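Local coordinates for protein (hdlp (histone deacetylase-like protein)) (Aquifex aeolicus, PDB 1C3P), which probably acts as a zinc-dependent deacetylase of the histone deacetylase family and may take part in acetoin breakdown, at residues A[32-37]-A[327-332]; A[66-71]-A[77-82]; A[109-114]-A[151-156]; A[230-235]-A[272-277]. All coordinates share one frame; numbering follows the deposited sequence.

Contact 1: A[32-37]-A[327-332]. Unlike the reference sequence in segment 32-37: Lys35 (reference Leu).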
loop_
_atom_site.group_PDB
_atom_site.type_symbol
_atom_site.label_atom_id
_atom_site.label_comp_id
_atom_site.label_asym_id
_atom_site.label_seq_id
_atom_site.Cartn_x
_atom_site.Cartn_y
_atom_site.Cartn_z
ATOM N N LEU A 32 -2.635 -11.027 -10.771
ATOM C CA LEU A 32 -3.571 -12.103 -11.050
ATOM C C LEU A 32 -3.064 -12.998 -12.166
ATOM O O LEU A 32 -3.087 -14.213 -12.024
ATOM C CB LEU A 32 -4.955 -11.550 -11.421
ATOM C CG LEU A 32 -5.816 -10.940 -10.308
ATOM C CD1 LEU A 32 -7.179 -10.531 -10.869
ATOM C CD2 LEU A 32 -6.018 -11.961 -9.204
ATOM N N ARG A 33 -2.612 -12.400 -13.266
ATOM C CA ARG A 33 -2.113 -13.195 -14.382
ATOM C C ARG A 33 -0.859 -13.953 -13.984
ATOM O O ARG A 33 -0.636 -15.074 -14.431
ATOM C CB ARG A 33 -1.838 -12.307 -15.602
ATOM C CG ARG A 33 -3.115 -11.703 -16.208
ATOM C CD ARG A 33 -2.893 -11.125 -17.601
ATOM N NE ARG A 33 -1.927 -10.032 -17.602
ATOM C CZ ARG A 33 -1.573 -9.349 -18.687
ATOM N NH1 ARG A 33 -2.106 -9.642 -19.863
ATOM N NH2 ARG A 33 -0.691 -8.360 -18.592
ATOM N N PHE A 34 -0.048 -13.345 -13.124
ATOM C CA PHE A 34 1.180 -13.966 -12.669
ATOM C C PHE A 34 0.891 -15.157 -11.749
ATOM O O PHE A 34 1.451 -16.243 -11.921
ATOM C CB PHE A 34 2.041 -12.938 -11.928
ATOM C CG PHE A 34 3.406 -13.438 -11.584
ATOM C CD1 PHE A 34 4.372 -13.572 -12.570
ATOM C CD2 PHE A 34 3.720 -13.808 -10.274
ATOM C CE1 PHE A 34 5.653 -14.070 -12.257
ATOM C CE2 PHE A 34 4.986 -14.303 -9.946
ATOM C CZ PHE A 34 5.958 -14.434 -10.946
ATOM N N LYS A 35 0.009 -14.993 -10.770
ATOM C CA LYS A 35 -0.235 -16.144 -9.923
ATOM C C LYS A 35 -0.896 -17.273 -10.693
ATOM O O LYS A 35 -0.711 -18.435 -10.356
ATOM C CB LYS A 35 -1.055 -15.771 -8.707
ATOM C CG LYS A 35 -0.220 -15.058 -7.657
ATOM C CD LYS A 35 -1.059 -14.686 -6.470
ATOM C CE LYS A 35 -2.139 -13.716 -6.868
ATOM N NZ LYS A 35 -3.081 -14.255 -7.884
ATOM N N ASP A 36 -1.655 -16.934 -11.726
ATOM C CA ASP A 36 -2.305 -17.959 -12.529
ATOM C C ASP A 36 -1.235 -18.681 -13.337
ATOM O O ASP A 36 -1.203 -19.915 -13.372
ATOM C CB ASP A 36 -3.349 -17.340 -13.463
ATOM C CG ASP A 36 -4.088 -18.389 -14.294
ATOM O OD1 ASP A 36 -4.576 -19.384 -13.715
ATOM O OD2 ASP A 36 -4.192 -18.208 -15.519
ATOM N N ALA A 37 -0.353 -17.917 -13.976
ATOM C CA ALA A 37 0.728 -18.511 -14.769
ATOM C C ALA A 37 1.590 -19.448 -13.906
ATOM O O ALA A 37 2.063 -20.475 -14.389
ATOM C CB ALA A 37 1.598 -17.397 -15.407
ATOM N N LYS A 327 7.678 -16.267 -16.723
ATOM C CA LYS A 327 8.765 -15.426 -17.241
ATOM C C LYS A 327 8.323 -14.702 -18.517
ATOM O O LYS A 327 8.589 -13.510 -18.707
ATOM C CB LYS A 327 10.014 -16.268 -17.544
ATOM C CG LYS A 327 10.507 -17.119 -16.381
ATOM C CD LYS A 327 11.820 -17.827 -16.733
ATOM C CE LYS A 327 12.161 -18.943 -15.750
ATOM N NZ LYS A 327 12.281 -18.527 -14.328
ATOM N N GLU A 328 7.635 -15.415 -19.398
ATOM C CA GLU A 328 7.180 -14.795 -20.630
ATOM C C GLU A 328 6.180 -13.675 -20.349
ATOM O O GLU A 328 6.200 -12.624 -21.004
ATOM C CB GLU A 328 6.601 -15.871 -21.547
ATOM C CG GLU A 328 7.679 -16.864 -21.949
ATOM C CD GLU A 328 7.191 -17.965 -22.868
ATOM O OE1 GLU A 328 6.595 -17.649 -23.917
ATOM O OE2 GLU A 328 7.427 -19.148 -22.548
ATOM N N LEU A 329 5.322 -13.887 -19.356
ATOM C CA LEU A 329 4.350 -12.864 -18.974
ATOM C C LEU A 329 5.111 -11.594 -18.583
ATOM O O LEU A 329 4.866 -10.524 -19.132
ATOM C CB LEU A 329 3.510 -13.337 -17.778
ATOM C CG LEU A 329 2.641 -12.269 -17.084
ATOM C CD1 LEU A 329 1.613 -11.702 -18.063
ATOM C CD2 LEU A 329 1.962 -12.871 -15.875
ATOM N N LEU A 330 6.045 -11.722 -17.645
ATOM C CA LEU A 330 6.812 -10.562 -17.195
ATOM C C LEU A 330 7.575 -9.892 -18.322
ATOM O O LEU A 330 7.616 -8.664 -18.403
ATOM C CB LEU A 330 7.778 -10.952 -16.084
ATOM C CG LEU A 330 7.116 -11.474 -14.808
ATOM C CD1 LEU A 330 8.184 -11.632 -13.732
ATOM C CD2 LEU A 330 6.054 -10.509 -14.329
ATOM N N LYS A 331 8.173 -10.698 -19.196
ATOM C CA LYS A 331 8.925 -10.155 -20.319
ATOM C C LYS A 331 8.030 -9.407 -21.306
ATOM O O LYS A 331 8.514 -8.543 -22.041
ATOM C CB LYS A 331 9.689 -11.277 -21.048
ATOM C CG LYS A 331 10.682 -12.019 -20.171
ATOM C CD LYS A 331 11.427 -13.094 -20.943
ATOM C CE LYS A 331 12.283 -12.487 -22.042
ATOM N NZ LYS A 331 13.078 -13.521 -22.763
ATOM N N SER A 332 6.730 -9.703 -21.303
ATOM C CA SER A 332 5.799 -9.058 -22.235
ATOM C C SER A 332 5.390 -7.652 -21.816
ATOM O O SER A 332 4.851 -6.888 -22.619
ATOM C CB SER A 332 4.532 -9.907 -22.409
ATOM O OG SER A 332 3.690 -9.823 -21.269
#
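Where Phe34 faces Leu329, the two helical segments run nearly antiparallel, with their axes at 157° and 9.9 Å apart at closest approach and the CA atoms of this pair 7.1 Å from each other. Leu329 gives the largest share of any one residue. With its CG anti to the backbone N (chi1 168°), it reaches across and splits its two methyls between two targets. CD2 presses on the backbone of helix 28-37, 3.4 Å from the N of Phe34, and lies near the plane of the Phe34 ring, at its edge. CD1 instead rests over one face of the Arg33 guanidinium, toward the rim of the group and 3.9 Å from Arg33 NE. Beside it Leu330 meets the CD1-CE1 side of the Phe34 ring obliquely, its CD1 3.8 Å from Phe34 CE1 and its CD2 3.9 Å from Phe34 CD1. Cutting Leu330 back to an alanine takes away CG and both methyls, and is likely to leave a gap along that side of Phe34. Helix 28-37 lies against strand 4-8 and helix 299-314, and helix 324-332 packs near-antiparallel against it, in a helical layer flanking the parallel sheet of the alpha/beta fold.

Contact 2: A[66-71]-A[77-82]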
loop_
_atom_site.group_PDB
_atom_site.type_symbol
_atom_site.label_atom_id
_atom_site.label_comp_id
_atom_site.label_asym_id
_atom_site.label_seq_id
_atom_site.Cartn_x
_atom_site.Cartn_y
_atom_site.Cartn_z
ATOM N N ILE A 66 -16.028 14.047 -4.414
ATOM C CA ILE A 66 -16.391 12.826 -5.124
ATOM C C ILE A 66 -17.117 13.188 -6.405
ATOM O O ILE A 66 -16.803 12.630 -7.450
ATOM C CB ILE A 66 -17.297 11.903 -4.262
ATOM C CG1 ILE A 66 -16.507 11.404 -3.058
ATOM C CG2 ILE A 66 -17.808 10.717 -5.094
ATOM C CD1 ILE A 66 -15.295 10.544 -3.462
ATOM N N ASN A 67 -18.072 14.123 -6.340
ATOM C CA ASN A 67 -18.809 14.496 -7.549
ATOM C C ASN A 67 -17.886 15.062 -8.613
ATOM O O ASN A 67 -18.109 14.849 -9.813
ATOM C CB ASN A 67 -19.935 15.501 -7.268
ATOM C CG ASN A 67 -21.104 14.882 -6.510
ATOM O OD1 ASN A 67 -21.280 13.669 -6.496
ATOM N ND2 ASN A 67 -21.915 15.723 -5.894
ATOM N N THR A 68 -16.839 15.758 -8.181
ATOM C CA THR A 68 -15.892 16.330 -9.121
ATOM C C THR A 68 -15.099 15.227 -9.821
ATOM O O THR A 68 -14.844 15.307 -11.020
ATOM C CB THR A 68 -14.922 17.302 -8.427
ATOM O OG1 THR A 68 -15.671 18.405 -7.885
ATOM C CG2 THR A 68 -13.918 17.843 -9.422
ATOM N N LEU A 69 -14.722 14.190 -9.082
ATOM C CA LEU A 69 -13.987 13.092 -9.700
ATOM C C LEU A 69 -14.861 12.408 -10.756
ATOM O O LEU A 69 -14.388 12.042 -11.837
ATOM C CB LEU A 69 -13.567 12.052 -8.652
ATOM C CG LEU A 69 -12.550 12.463 -7.583
ATOM C CD1 LEU A 69 -12.385 11.346 -6.560
ATOM C CD2 LEU A 69 -11.227 12.771 -8.242
ATOM N N MET A 70 -16.136 12.226 -10.443
ATOM C CA MET A 70 -17.041 11.580 -11.394
ATOM C C MET A 70 -17.262 12.408 -12.650
ATOM O O MET A 70 -17.324 11.865 -13.746
ATOM C CB MET A 70 -18.387 11.301 -10.748
ATOM C CG MET A 70 -18.281 10.421 -9.505
ATOM S SD MET A 70 -19.908 10.093 -8.750
ATOM C CE MET A 70 -20.544 8.899 -9.898
ATOM N N GLU A 71 -17.415 13.716 -12.483
ATOM C CA GLU A 71 -17.634 14.604 -13.620
ATOM C C GLU A 71 -16.367 14.723 -14.462
ATOM O O GLU A 71 -16.410 14.639 -15.696
ATOM C CB GLU A 71 -18.053 15.991 -13.131
ATOM C CG GLU A 71 -18.302 16.969 -14.247
ATOM C CD GLU A 71 -19.655 16.779 -14.918
ATOM O OE1 GLU A 71 -20.046 17.661 -15.718
ATOM O OE2 GLU A 71 -20.330 15.765 -14.644
ATOM N N CYS A 77 -12.228 15.880 -18.456
ATOM C CA CYS A 77 -11.815 17.269 -18.373
ATOM C C CYS A 77 -11.432 17.645 -16.963
ATOM O O CYS A 77 -11.672 16.898 -16.020
ATOM C CB CYS A 77 -12.972 18.186 -18.794
ATOM S SG CYS A 77 -14.383 18.161 -17.590
ATOM N N VAL A 78 -10.816 18.817 -16.840
ATOM C CA VAL A 78 -10.470 19.367 -15.543
ATOM C C VAL A 78 -11.467 20.500 -15.390
ATOM O O VAL A 78 -11.334 21.550 -16.037
ATOM C CB VAL A 78 -9.057 19.949 -15.519
ATOM C CG1 VAL A 78 -8.746 20.501 -14.134
ATOM C CG2 VAL A 78 -8.055 18.877 -15.916
ATOM N N PRO A 79 -12.501 20.292 -14.557
ATOM C CA PRO A 79 -13.519 21.319 -14.342
ATOM C C PRO A 79 -12.883 22.597 -13.818
ATOM O O PRO A 79 -11.901 22.554 -13.080
ATOM C CB PRO A 79 -14.463 20.654 -13.327
ATOM C CG PRO A 79 -14.297 19.155 -13.670
ATOM C CD PRO A 79 -12.789 19.103 -13.731
ATOM N N LYS A 80 -13.429 23.734 -14.237
ATOM C CA LYS A 80 -12.935 25.031 -13.804
ATOM C C LYS A 80 -12.826 25.077 -12.285
ATOM O O LYS A 80 -13.770 24.721 -11.579
ATOM C CB LYS A 80 -13.888 26.112 -14.317
ATOM C CG LYS A 80 -15.347 25.822 -14.002
ATOM C CD LYS A 80 -16.274 26.753 -14.774
ATOM C CE LYS A 80 -17.737 26.350 -14.624
ATOM N NZ LYS A 80 -18.650 27.273 -15.362
ATOM N N GLY A 81 -11.662 25.502 -11.796
ATOM C CA GLY A 81 -11.427 25.592 -10.360
ATOM C C GLY A 81 -10.986 24.300 -9.667
ATOM O O GLY A 81 -10.584 24.339 -8.503
ATOM N N ALA A 82 -11.034 23.164 -10.358
ATOM C CA ALA A 82 -10.673 21.879 -9.727
ATOM C C ALA A 82 -9.181 21.589 -9.605
ATOM O O ALA A 82 -8.757 20.800 -8.761
ATOM C CB ALA A 82 -11.368 20.713 -10.473
#
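Thr68, Glu71 and Pro79 bring the largest buried areas to this small contact, in which 157 Å² is covered in all. Thr68 sends its methyl to the loop: CG2, anti to the backbone N, lies 4.0 Å from Ala82 CB and 4.5 Å from Pro79 CG. The same rotation (chi1 -63°) sets the hydroxyl beside its own backbone N, where OG1 is hydrogen-bonded to the carbonyl O of Asp64 one helical turn earlier. The polar end of the threonine is thus occupied within helix 63-75, and its methyl serves the loop. Pro79 opens a type II turn closed by a bond from Ala82 N to Pro79 O of 2.9 Å. Gly81, third in that turn, has a positive phi of 84° and stands at the N-cap of helix 82-86. The turn folds Ala82 back so that its CB and the proline ring both approach the threonine methyl. Glu71 contributes at the margin, where the backbone O of Glu71 lies 4.5 Å from Cys77 SG, while its carboxylate forms a salt bridge with Arg74. With no hydrogen bond or salt bridge between the two segments and few close side-chain approaches, the chemistry implies light apolar packing of a loop against the helix it follows.

Contact 3: A[109-114]-A[151-156]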
loop_
_atom_site.group_PDB
_atom_site.type_symbol
_atom_site.label_atom_id
_atom_site.label_comp_id
_atom_site.label_asym_id
_atom_site.label_seq_id
_atom_site.Cartn_x
_atom_site.Cartn_y
_atom_site.Cartn_z
ATOM N N SER A 109 -12.922 -2.891 -3.094
ATOM C CA SER A 109 -12.164 -4.109 -2.783
ATOM C C SER A 109 -11.633 -4.103 -1.342
ATOM O O SER A 109 -11.426 -5.161 -0.718
ATOM C CB SER A 109 -11.016 -4.282 -3.787
ATOM O OG SER A 109 -11.521 -4.469 -5.101
ATOM N N THR A 110 -11.393 -2.911 -0.811
ATOM C CA THR A 110 -10.941 -2.797 0.566
ATOM C C THR A 110 -12.108 -3.058 1.496
ATOM O O THR A 110 -11.926 -3.687 2.534
ATOM C CB THR A 110 -10.319 -1.424 0.834
ATOM O OG1 THR A 110 -9.007 -1.412 0.255
ATOM C CG2 THR A 110 -10.262 -1.124 2.345
ATOM N N VAL A 111 -13.306 -2.603 1.125
ATOM C CA VAL A 111 -14.457 -2.877 1.961
ATOM C C VAL A 111 -14.702 -4.395 1.919
ATOM O O VAL A 111 -15.008 -5.020 2.940
ATOM C CB VAL A 111 -15.726 -2.110 1.484
ATOM C CG1 VAL A 111 -16.922 -2.543 2.318
ATOM C CG2 VAL A 111 -15.518 -0.604 1.639
ATOM N N GLN A 112 -14.549 -4.997 0.742
ATOM C CA GLN A 112 -14.725 -6.442 0.618
ATOM C C GLN A 112 -13.706 -7.169 1.483
ATOM O O GLN A 112 -14.025 -8.162 2.126
ATOM C CB GLN A 112 -14.580 -6.883 -0.839
ATOM C CG GLN A 112 -15.633 -6.289 -1.752
ATOM C CD GLN A 112 -15.444 -6.703 -3.184
ATOM O OE1 GLN A 112 -15.996 -7.718 -3.638
ATOM N NE2 GLN A 112 -14.640 -5.938 -3.909
ATOM N N ALA A 113 -12.465 -6.696 1.485
ATOM C CA ALA A 113 -11.452 -7.333 2.325
ATOM C C ALA A 113 -11.888 -7.262 3.787
ATOM O O ALA A 113 -11.731 -8.215 4.550
ATOM C CB ALA A 113 -10.115 -6.645 2.159
ATOM N N ILE A 114 -12.420 -6.123 4.192
ATOM C CA ILE A 114 -12.861 -6.006 5.573
ATOM C C ILE A 114 -14.056 -6.917 5.836
ATOM O O ILE A 114 -14.131 -7.569 6.892
ATOM C CB ILE A 114 -13.209 -4.568 5.924
ATOM C CG1 ILE A 114 -11.929 -3.713 5.843
ATOM C CG2 ILE A 114 -13.781 -4.511 7.345
ATOM C CD1 ILE A 114 -12.207 -2.191 5.842
ATOM N N ILE A 151 -11.276 2.328 7.447
ATOM C CA ILE A 151 -11.224 2.567 8.885
ATOM C C ILE A 151 -12.535 3.192 9.361
ATOM O O ILE A 151 -13.036 2.834 10.423
ATOM C CB ILE A 151 -10.018 3.453 9.234
ATOM C CG1 ILE A 151 -8.723 2.646 9.027
ATOM C CG2 ILE A 151 -10.127 3.984 10.679
ATOM C CD1 ILE A 151 -7.459 3.494 9.090
ATOM N N GLU A 152 -13.098 4.114 8.583
ATOM C CA GLU A 152 -14.362 4.735 8.965
ATOM C C GLU A 152 -15.467 3.701 8.863
ATOM O O GLU A 152 -16.447 3.734 9.606
ATOM C CB GLU A 152 -14.675 5.930 8.066
ATOM C CG GLU A 152 -13.784 7.121 8.361
ATOM C CD GLU A 152 -14.060 7.733 9.720
ATOM O OE1 GLU A 152 -13.279 8.605 10.135
ATOM O OE2 GLU A 152 -15.061 7.358 10.367
ATOM N N TYR A 153 -15.296 2.749 7.950
ATOM C CA TYR A 153 -16.287 1.685 7.807
ATOM C C TYR A 153 -16.304 0.909 9.134
ATOM O O TYR A 153 -17.366 0.590 9.678
ATOM C CB TYR A 153 -15.888 0.759 6.642
ATOM C CG TYR A 153 -16.756 -0.470 6.501
ATOM C CD1 TYR A 153 -17.953 -0.443 5.774
ATOM C CD2 TYR A 153 -16.382 -1.660 7.114
ATOM C CE1 TYR A 153 -18.750 -1.602 5.670
ATOM C CE2 TYR A 153 -17.155 -2.800 7.018
ATOM C CZ TYR A 153 -18.325 -2.779 6.302
ATOM O OH TYR A 153 -19.037 -3.955 6.218
ATOM N N LEU A 154 -15.119 0.620 9.662
ATOM C CA LEU A 154 -15.007 -0.115 10.923
ATOM C C LEU A 154 -15.538 0.719 12.103
ATOM O O LEU A 154 -16.206 0.189 13.002
ATOM C CB LEU A 154 -13.547 -0.524 11.158
ATOM C CG LEU A 154 -13.029 -1.670 10.271
ATOM C CD1 LEU A 154 -11.497 -1.750 10.328
ATOM C CD2 LEU A 154 -13.678 -2.998 10.742
ATOM N N ARG A 155 -15.247 2.018 12.117
ATOM C CA ARG A 155 -15.755 2.857 13.205
ATOM C C ARG A 155 -17.280 2.809 13.216
ATOM O O ARG A 155 -17.897 2.720 14.283
ATOM C CB ARG A 155 -15.263 4.308 13.064
ATOM C CG ARG A 155 -13.724 4.424 13.123
ATOM C CD ARG A 155 -13.217 5.844 12.909
ATOM N NE ARG A 155 -13.270 6.642 14.124
ATOM C CZ ARG A 155 -12.978 7.936 14.180
ATOM N NH1 ARG A 155 -12.616 8.585 13.076
ATOM N NH2 ARG A 155 -13.007 8.566 15.349
ATOM N N LYS A 156 -17.899 2.844 12.039
ATOM C CA LYS A 156 -19.356 2.800 11.989
ATOM C C LYS A 156 -19.888 1.468 12.521
ATOM O O LYS A 156 -21.002 1.405 13.050
ATOM C CB LYS A 156 -19.870 3.061 10.567
ATOM C CG LYS A 156 -21.401 3.143 10.494
ATOM C CD LYS A 156 -21.893 3.677 9.168
ATOM C CE LYS A 156 -21.462 5.129 8.962
ATOM N NZ LYS A 156 -22.027 6.052 10.002
#
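Aromatic contact comes first: Val111 lays its CG1 methyl over one face of the Tyr153 ring in a CH-pi interaction. The methyl carbon is 4.2 Å from the ring centroid and 22° off the ring normal, displaced toward the CE1 rim, from which it is 3.9 Å away. Tyr153 reaches this place because its CG is anti to the backbone N (chi1 173°), which projects the ring toward helix 98-118, about at right angles to the valine side chain.

The remaining cross-contacts are aliphatic. Ile114 uses one branch for two neighbours, its CG2 standing 3.8 Å from Tyr153 CE2 and 3.7 Å from Leu154 CD2. It meets the ring obliquely, the two side chains running past each other in opposite senses, whereas it crosses Leu154 at a slant. A serine in place of Tyr153 would probably leave Val111 CG1 without its aromatic face and open a gap beside Ile114 CG2.

The two helices belong to the alpha/beta fold of the arginase-like histone deacetylases. Their short segments cross at -43°, with axes 10.6 Å apart. Helix 98-118 lies on the central parallel sheet, where Ile114 touches Val290, while Ile151 of the other helix touches Phe179 of helix 173-179.

Polar bonds do not cross between the segments. Arg155 NH1 makes a salt bridge to Glu152 OE1 at 3.0 Å, bent enough to be a weak hydrogen bond, and its NH2 is bonded to Gln184. On the other helix, Thr110 OG1 is hydrogen-bonded to the side chains of Asn125 and Asn146.

Contact 4: A[230-235]-A[272-277]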
loop_
_atom_site.group_PDB
_atom_site.type_symbol
_atom_site.label_atom_id
_atom_site.label_comp_id
_atom_site.label_asym_id
_atom_site.label_seq_id
_atom_site.Cartn_x
_atom_site.Cartn_y
_atom_site.Cartn_z
ATOM N N GLU A 230 18.139 -3.016 8.814
ATOM C CA GLU A 230 17.671 -1.727 9.306
ATOM C C GLU A 230 16.150 -1.623 9.241
ATOM O O GLU A 230 15.513 -1.131 10.171
ATOM C CB GLU A 230 18.320 -0.596 8.509
ATOM C CG GLU A 230 19.840 -0.598 8.620
ATOM C CD GLU A 230 20.471 0.498 7.794
ATOM O OE1 GLU A 230 20.031 0.679 6.644
ATOM O OE2 GLU A 230 21.414 1.153 8.284
ATOM N N PHE A 231 15.560 -2.100 8.151
ATOM C CA PHE A 231 14.105 -2.051 8.027
ATOM C C PHE A 231 13.455 -2.893 9.132
ATOM O O PHE A 231 12.587 -2.415 9.864
ATOM C CB PHE A 231 13.668 -2.572 6.653
ATOM C CG PHE A 231 12.196 -2.397 6.376
ATOM C CD1 PHE A 231 11.646 -1.125 6.215
ATOM C CD2 PHE A 231 11.359 -3.500 6.270
ATOM C CE1 PHE A 231 10.289 -0.957 5.952
ATOM C CE2 PHE A 231 9.993 -3.344 6.006
ATOM C CZ PHE A 231 9.460 -2.064 5.848
ATOM N N LEU A 232 13.875 -4.150 9.266
ATOM C CA LEU A 232 13.281 -5.024 10.281
ATOM C C LEU A 232 13.544 -4.556 11.705
ATOM O O LEU A 232 12.701 -4.718 12.569
ATOM C CB LEU A 232 13.761 -6.460 10.088
ATOM C CG LEU A 232 13.359 -7.052 8.729
ATOM C CD1 LEU A 232 14.075 -8.385 8.548
ATOM C CD2 LEU A 232 11.855 -7.220 8.600
ATOM N N PHE A 233 14.718 -3.990 11.955
ATOM C CA PHE A 233 15.031 -3.443 13.274
ATOM C C PHE A 233 13.996 -2.373 13.602
ATOM O O PHE A 233 13.386 -2.364 14.678
ATOM C CB PHE A 233 16.408 -2.770 13.252
ATOM C CG PHE A 233 16.718 -1.962 14.489
ATOM C CD1 PHE A 233 17.280 -2.565 15.611
ATOM C CD2 PHE A 233 16.484 -0.593 14.510
ATOM C CE1 PHE A 233 17.621 -1.811 16.737
ATOM C CE2 PHE A 233 16.815 0.181 15.632
ATOM C CZ PHE A 233 17.387 -0.427 16.745
ATOM N N ALA A 234 13.821 -1.450 12.660
ATOM C CA ALA A 234 12.886 -0.344 12.831
ATOM C C ALA A 234 11.465 -0.845 13.051
ATOM O O ALA A 234 10.718 -0.317 13.881
ATOM C CB ALA A 234 12.945 0.582 11.577
ATOM N N LEU A 235 11.089 -1.859 12.293
ATOM C CA LEU A 235 9.746 -2.425 12.392
ATOM C C LEU A 235 9.489 -3.038 13.776
ATOM O O LEU A 235 8.496 -2.724 14.439
ATOM C CB LEU A 235 9.573 -3.511 11.327
ATOM C CG LEU A 235 8.216 -3.708 10.646
ATOM C CD1 LEU A 235 8.042 -5.201 10.384
ATOM C CD2 LEU A 235 7.067 -3.153 11.490
ATOM N N ASN A 272 12.971 -9.080 -1.260
ATOM C CA ASN A 272 11.574 -9.556 -1.178
ATOM C C ASN A 272 11.407 -10.405 0.061
ATOM O O ASN A 272 10.309 -10.518 0.601
ATOM C CB ASN A 272 11.182 -10.518 -2.304
ATOM C CG ASN A 272 11.132 -9.891 -3.644
ATOM O OD1 ASN A 272 11.014 -10.606 -4.646
ATOM N ND2 ASN A 272 11.192 -8.562 -3.698
ATOM N N VAL A 273 12.485 -11.083 0.446
ATOM C CA VAL A 273 12.444 -11.954 1.612
ATOM C C VAL A 273 12.347 -11.173 2.916
ATOM O O VAL A 273 11.720 -11.625 3.860
ATOM C CB VAL A 273 13.652 -12.901 1.622
ATOM C CG1 VAL A 273 13.693 -13.688 2.911
ATOM C CG2 VAL A 273 13.516 -13.883 0.452
ATOM N N ALA A 274 12.955 -9.992 2.971
ATOM C CA ALA A 274 12.834 -9.179 4.173
ATOM C C ALA A 274 11.407 -8.596 4.178
ATOM O O ALA A 274 10.809 -8.407 5.241
ATOM C CB ALA A 274 13.886 -8.058 4.159
ATOM N N PHE A 275 10.874 -8.313 2.983
ATOM C CA PHE A 275 9.516 -7.775 2.829
ATOM C C PHE A 275 8.548 -8.796 3.421
ATOM O O PHE A 275 7.625 -8.459 4.172
ATOM C CB PHE A 275 9.225 -7.562 1.337
ATOM C CG PHE A 275 7.818 -7.135 1.024
ATOM C CD1 PHE A 275 7.367 -5.856 1.322
ATOM C CD2 PHE A 275 6.958 -8.016 0.374
ATOM C CE1 PHE A 275 6.073 -5.458 0.971
ATOM C CE2 PHE A 275 5.664 -7.633 0.018
ATOM C CZ PHE A 275 5.224 -6.351 0.316
ATOM N N LEU A 276 8.794 -10.056 3.091
ATOM C CA LEU A 276 7.975 -11.157 3.570
ATOM C C LEU A 276 8.131 -11.299 5.089
ATOM O O LEU A 276 7.140 -11.480 5.803
ATOM C CB LEU A 276 8.389 -12.445 2.838
ATOM C CG LEU A 276 7.530 -13.710 2.997
ATOM C CD1 LEU A 276 8.224 -14.877 2.294
ATOM C CD2 LEU A 276 7.339 -14.050 4.445
ATOM N N LYS A 277 9.360 -11.227 5.597
ATOM C CA LYS A 277 9.537 -11.337 7.039
ATOM C C LYS A 277 8.856 -10.216 7.799
ATOM O O LYS A 277 8.352 -10.420 8.904
ATOM C CB LYS A 277 11.015 -11.365 7.430
ATOM C CG LYS A 277 11.664 -12.693 7.217
ATOM C CD LYS A 277 12.883 -12.821 8.116
ATOM C CE LYS A 277 12.486 -12.712 9.581
ATOM N NZ LYS A 277 13.656 -12.873 10.482
#
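Leu232 points toward helix 272-286 and meets Ala274 and Lys277 with its forked end, the two methyls taking different partners. Its CG is anti to the carbonyl carbon (chi1 -61°), and the fork lies over the helix surface between residues one turn apart. CD1 faces the methyl of Ala274, with 4.4 Å between Leu232 CD1 and Ala274 CB. CD2 sits nearer the backbone, 3.7 Å from the carbonyl O of Ala274, and also comes within 4.4 Å of Lys277 CB. Ala274 points its CB back toward the leucine, so a short side chain receives a long one, and the CA atoms of the pair stand 7.4 Å apart. Lys277 takes part through the carbon at the base of its chain, at the exposed margin of the contact, where it also touches Trp355. No hydrogen bond joins the segments; 173 Å² is buried by van der Waals contact. Further along helix 272-286, Leu232 continues onto Ala278 and Ile281, and Phe231 and Leu235 both touch Ala278. Helix 228-245 has a second neighbour in helix 362-372, met by Phe233 and Ala234, while Phe275 and Leu276 of helix 272-286 turn to helix 299-314, so this contact joins the middle pair in a row of helices.

In the fold
Contacts 2, 3 and 4 follow one another along the chain, all inside the loop closed by contact 1, whose segments lie 290 residues apart. No two contacts touch: nearest atoms are about 9 Å apart for contact 1 with contacts 3 and 4, and about 26 Å for contacts 2 and 4, which lie on opposite sides of the chain's centre. Helix 299-314 links contacts 1 and 4, since it meets Phe34 and Leu330 of the one and Phe275 of the other. Helix 98-118 similarly joins contacts 2 and 3, as its Phe100 touches Leu69. Contacts 1, 3 and 4 are helix pairs, with helices 28-37 and 98-118 lying on sheet strands; contact 2 is a peripheral helix-loop contact. All lie away from the zinc ligands.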